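Local atomic coordinates of transcription factor GAMBIF1 (PDB entry 1BVO), a protein that probably activates transcription by RNA polymerase II, binding specific regulatory DNA sequences through the Rel-type specificity domain present here. Residues 56-61 with 141-146; 66-71 with 121-126. One frame throughout, in Å; residues are numbered along the deposited sequence.

Contact 1. Residues 56-61 with 141-146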
# COMPACT_ATOMS: atom_id res chain seq x y z
N VAL C 56 18.26 -13.55 18.48
CA VAL C 56 18.68 -12.67 17.42
C VAL C 56 17.48 -11.82 17.05
O VAL C 56 16.34 -12.31 17.02
CB VAL C 56 19.14 -13.47 16.19
CG1 VAL C 56 19.73 -12.52 15.15
CG2 VAL C 56 20.14 -14.52 16.59
N SER C 57 17.72 -10.52 16.91
CA SER C 57 16.67 -9.60 16.51
C SER C 57 17.33 -8.42 15.81
O SER C 57 18.55 -8.27 15.87
CB SER C 57 15.83 -9.12 17.70
OG SER C 57 16.56 -8.27 18.57
N CYS C 58 16.53 -7.66 15.09
CA CYS C 58 17.01 -6.50 14.36
C CYS C 58 17.08 -5.27 15.23
O CYS C 58 16.10 -4.91 15.91
CB CYS C 58 16.07 -6.19 13.21
SG CYS C 58 16.13 -7.32 11.83
N VAL C 59 18.21 -4.59 15.19
CA VAL C 59 18.36 -3.36 15.93
C VAL C 59 18.75 -2.36 14.84
O VAL C 59 19.01 -2.75 13.70
CB VAL C 59 19.43 -3.47 17.00
CG1 VAL C 59 19.13 -4.64 17.92
CG2 VAL C 59 20.80 -3.61 16.37
N THR C 60 18.74 -1.08 15.17
CA THR C 60 19.09 -0.04 14.21
C THR C 60 20.60 -0.01 13.87
O THR C 60 21.41 -0.42 14.71
CB THR C 60 18.68 1.33 14.79
OG1 THR C 60 19.28 1.49 16.08
CG2 THR C 60 17.15 1.40 14.95
N LYS C 61 20.97 0.44 12.67
CA LYS C 61 22.39 0.56 12.29
C LYS C 61 22.96 1.59 13.23
O LYS C 61 24.14 1.62 13.59
CB LYS C 61 22.55 1.12 10.86
CG LYS C 61 21.47 2.14 10.45
CD LYS C 61 22.04 3.38 9.75
CE LYS C 61 21.28 3.69 8.48
NZ LYS C 61 20.63 5.03 8.43
N ASN C 141 15.88 0.72 5.54
CA ASN C 141 16.71 0.08 4.53
C ASN C 141 17.99 -0.49 5.06
O ASN C 141 18.85 -0.94 4.30
CB ASN C 141 17.02 1.04 3.41
CG ASN C 141 16.07 0.89 2.26
OD1 ASN C 141 14.88 1.20 2.38
ND2 ASN C 141 16.58 0.34 1.14
N ALA C 142 18.13 -0.46 6.37
CA ALA C 142 19.33 -0.98 6.99
C ALA C 142 18.97 -1.46 8.38
O ALA C 142 18.07 -0.95 9.03
CB ALA C 142 20.39 0.09 7.06
N VAL C 143 19.70 -2.49 8.79
CA VAL C 143 19.50 -3.09 10.09
C VAL C 143 20.80 -3.73 10.47
O VAL C 143 21.76 -3.73 9.71
CB VAL C 143 18.52 -4.29 10.01
CG1 VAL C 143 17.10 -3.84 9.76
CG2 VAL C 143 18.97 -5.25 8.91
N ARG C 144 20.82 -4.28 11.66
CA ARG C 144 21.97 -5.04 12.12
C ARG C 144 21.30 -6.16 12.92
O ARG C 144 20.17 -6.01 13.42
CB ARG C 144 22.86 -4.24 13.05
CG ARG C 144 23.49 -2.99 12.52
CD ARG C 144 24.33 -2.42 13.65
NE ARG C 144 24.87 -1.09 13.44
CZ ARG C 144 26.13 -0.84 13.13
NH1 ARG C 144 26.99 -1.84 12.99
NH2 ARG C 144 26.53 0.42 12.99
N LEU C 145 21.94 -7.31 12.93
CA LEU C 145 21.43 -8.45 13.66
C LEU C 145 21.98 -8.30 15.06
O LEU C 145 23.16 -7.96 15.25
CB LEU C 145 21.95 -9.75 13.04
CG LEU C 145 21.51 -9.97 11.59
CD1 LEU C 145 22.21 -11.18 11.01
CD2 LEU C 145 20.01 -10.12 11.54
N CYS C 146 21.13 -8.52 16.05
CA CYS C 146 21.59 -8.43 17.43
C CYS C 146 21.61 -9.82 18.03
O CYS C 146 20.61 -10.57 17.94
CB CYS C 146 20.69 -7.53 18.25
SG CYS C 146 21.43 -7.11 19.85

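Contact 2. Residues 66-71 with 121-126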
# COMPACT_ATOMS: atom_id res chain seq x y z
N HIS C 66 22.05 0.98 20.01
CA HIS C 66 21.10 0.54 19.01
C HIS C 66 19.74 0.23 19.61
O HIS C 66 19.65 -0.36 20.68
CB HIS C 66 21.62 -0.69 18.29
CG HIS C 66 23.04 -0.58 17.87
ND1 HIS C 66 23.41 -0.18 16.59
CD2 HIS C 66 24.19 -0.72 18.56
CE1 HIS C 66 24.72 -0.08 16.53
NE2 HIS C 66 25.22 -0.41 17.71
N LYS C 67 18.68 0.59 18.89
CA LYS C 67 17.30 0.37 19.31
C LYS C 67 16.65 -0.70 18.46
O LYS C 67 17.01 -0.90 17.29
CB LYS C 67 16.44 1.61 19.06
CG LYS C 67 17.01 2.95 19.43
CD LYS C 67 16.16 4.02 18.74
CE LYS C 67 16.50 5.39 19.25
NZ LYS C 67 15.99 5.53 20.64
N PRO C 68 15.59 -1.32 19.01
CA PRO C 68 14.82 -2.36 18.34
C PRO C 68 14.41 -1.79 17.00
O PRO C 68 13.92 -0.65 16.91
CB PRO C 68 13.61 -2.51 19.25
CG PRO C 68 14.22 -2.34 20.58
CD PRO C 68 15.11 -1.13 20.39
N HIS C 69 14.75 -2.53 15.95
CA HIS C 69 14.40 -2.11 14.62
C HIS C 69 13.14 -2.88 14.36
O HIS C 69 13.08 -4.08 14.59
CB HIS C 69 15.48 -2.51 13.63
CG HIS C 69 15.27 -1.92 12.27
ND1 HIS C 69 14.08 -2.05 11.60
CD2 HIS C 69 16.06 -1.13 11.51
CE1 HIS C 69 14.15 -1.37 10.46
NE2 HIS C 69 15.33 -0.80 10.39
N PRO C 70 12.12 -2.21 13.80
CA PRO C 70 10.81 -2.82 13.49
C PRO C 70 10.85 -4.13 12.72
O PRO C 70 10.09 -5.05 13.02
CB PRO C 70 10.10 -1.72 12.69
CG PRO C 70 11.24 -0.91 12.12
CD PRO C 70 12.17 -0.82 13.32
N HIS C 71 11.74 -4.21 11.74
CA HIS C 71 11.84 -5.41 10.92
C HIS C 71 11.89 -6.74 11.69
O HIS C 71 12.50 -6.84 12.75
CB HIS C 71 12.97 -5.24 9.92
CG HIS C 71 12.69 -4.18 8.89
ND1 HIS C 71 13.61 -3.79 7.97
CD2 HIS C 71 11.56 -3.48 8.64
CE1 HIS C 71 13.06 -2.88 7.15
NE2 HIS C 71 11.82 -2.69 7.55
N ARG C 121 9.24 -8.18 24.96
CA ARG C 121 10.28 -7.66 25.87
C ARG C 121 11.70 -7.74 25.30
O ARG C 121 12.66 -7.83 26.04
CB ARG C 121 10.24 -8.34 27.25
CG ARG C 121 9.11 -7.89 28.21
CD ARG C 121 9.35 -6.54 28.91
NE ARG C 121 10.33 -6.57 30.02
CZ ARG C 121 10.50 -5.58 30.90
NH1 ARG C 121 9.75 -4.49 30.81
NH2 ARG C 121 11.42 -5.66 31.86
N VAL C 122 11.82 -7.64 23.98
CA VAL C 122 13.13 -7.68 23.35
C VAL C 122 13.69 -6.27 23.17
O VAL C 122 13.23 -5.51 22.30
CB VAL C 122 13.11 -8.40 21.98
CG1 VAL C 122 14.40 -8.15 21.21
CG2 VAL C 122 12.95 -9.88 22.19
N ASP C 123 14.63 -5.91 24.02
CA ASP C 123 15.25 -4.62 23.93
C ASP C 123 16.66 -4.84 24.39
O ASP C 123 16.98 -4.74 25.57
CB ASP C 123 14.54 -3.62 24.84
CG ASP C 123 15.17 -2.23 24.78
OD1 ASP C 123 16.24 -2.05 24.16
OD2 ASP C 123 14.59 -1.31 25.38
N PRO C 124 17.54 -5.18 23.45
CA PRO C 124 18.95 -5.44 23.72
C PRO C 124 19.67 -4.39 24.54
O PRO C 124 20.22 -4.68 25.60
CB PRO C 124 19.55 -5.57 22.33
CG PRO C 124 18.42 -6.12 21.51
CD PRO C 124 17.27 -5.27 22.00
N PHE C 125 19.67 -3.15 24.05
CA PHE C 125 20.40 -2.09 24.73
C PHE C 125 19.69 -1.19 25.75
O PHE C 125 20.27 -0.19 26.19
CB PHE C 125 21.15 -1.27 23.68
CG PHE C 125 22.12 -2.08 22.88
CD1 PHE C 125 21.72 -2.73 21.72
CD2 PHE C 125 23.45 -2.20 23.29
CE1 PHE C 125 22.64 -3.50 20.97
CE2 PHE C 125 24.36 -2.96 22.56
CZ PHE C 125 23.96 -3.61 21.40
N ARG C 126 18.49 -1.57 26.18
CA ARG C 126 17.72 -0.77 27.15
C ARG C 126 17.60 0.62 26.58
O ARG C 126 18.16 1.60 27.06
CB ARG C 126 18.39 -0.78 28.53
CG ARG C 126 18.32 -2.15 29.19
CD ARG C 126 19.37 -2.33 30.28
NE ARG C 126 19.22 -3.64 30.91
CZ ARG C 126 19.16 -3.85 32.23
NH1 ARG C 126 19.22 -2.82 33.06
NH2 ARG C 126 18.99 -5.08 32.70
O HOH W 1 17.91 -1.96 22.06

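Contact 1. Residues 56-61 with 141-146
Ser57 with Cys146, and Val59 with Arg144, each exchange two backbone hydrogen bonds across antiparallel strands whose short segments run at 150° to one another, while Cys58 and Leu145 form the non-hydrogen-bonded pair between them. Val59, branched at CB, serves two neighbours on one face: CG1 packs against CB of Cys146, and CG2 lies 4.0 Å from CB of Arg144. On the other face, Val56 CG1 meets Leu145 CB at 4.1 Å and Cys58 SG meets Val143 CG1 at 4.2 Å, and Leu73 of strand 72-74 packs against Val56, Cys58 and Leu145. Both strands are inner members of a five-stranded antiparallel sheet in the immunoglobulin-like, DNA-binding part of the Rel homology region. Where strand 52-59 ends, Arg144 reaches across. Its chain, extended from CG to NE, passes Thr60 O and Lys61 CA. The guanidinium then grips Lys61 O side-on, with NH2 at 2.7 Å on a carbonyl lone pair and NE at 2.8 Å, tilted 28° from the carbonyl plane. NH1 bonds to Ser168 O, so the long side chain with its flat guanidinium links three chain segments. The bent Lys61 chain runs beside Ala142, whose compact methyl lets CE lie 4.0 Å from CB, and NZ forms a salt bridge with Asp139.

Contact 2. Residues 66-71 with 121-126
Phe125 leans toward His66. CB lies 3.5 Å from His66 O, and chi1 (-59°) puts CG anti to the carbonyl carbon of Phe125, also near that oxygen. CD1 meets both His66 O, at 3.3 Å, and His66 CB. Farther out, CE1 is 4.0 Å from His66 CD2, and CZ ends beside the same carbon, which sits over one face of the phenyl ring. The two side chains lie side by side, pointing the same way, yet their rings meet obliquely, with planes at 53°. A flat, apolar ring suits this place, where it lies against CB and CD2 of His66, whose ND1 is hydrogen-bonded to Thr60 O. One water bridges the two segments, donating to His66 O and to the carboxylate oxygen Asp123 OD1, each 2.7 Å away, and accepting from Phe125 N. Pro68, with no N-H to satisfy, presents CG to Val122 O at 3.7 Å and CD to Asp123 OD1. Asp123 OD2 accepts from the N atoms of Thr127 and Gly128. A Schellman motif with Arg121 as C-prime residue, then a type I beta turn from Asp123 to Arg126, form the exit from helix 107-120, laying its loop against that between strands 52-59 and 72-74 in this Rel homology DNA-binding domain.

In the fold
From the N terminus the chain passes strands 2-7 and 42-46 before strand 52-59, then enters the loop that holds residues 66-71, which pair again with the segment just passed: Lys67 O probably bonds to Thr60 N, and His69 N to Cys58 O. It then runs through strands 72-74 to 101-103 and helix 107-120. Contact 2 closes this shorter loop as residues 121-126 come back to His66 and Pro68. Contact 1 closes the longer one when strand 142-152 arrives beside strand 52-59, so contact 2 is nested within it. Their centres are 8 Å apart, and His66 packs against Arg144. Together they tie the loop following the helix to the central strands of the five-stranded sheet.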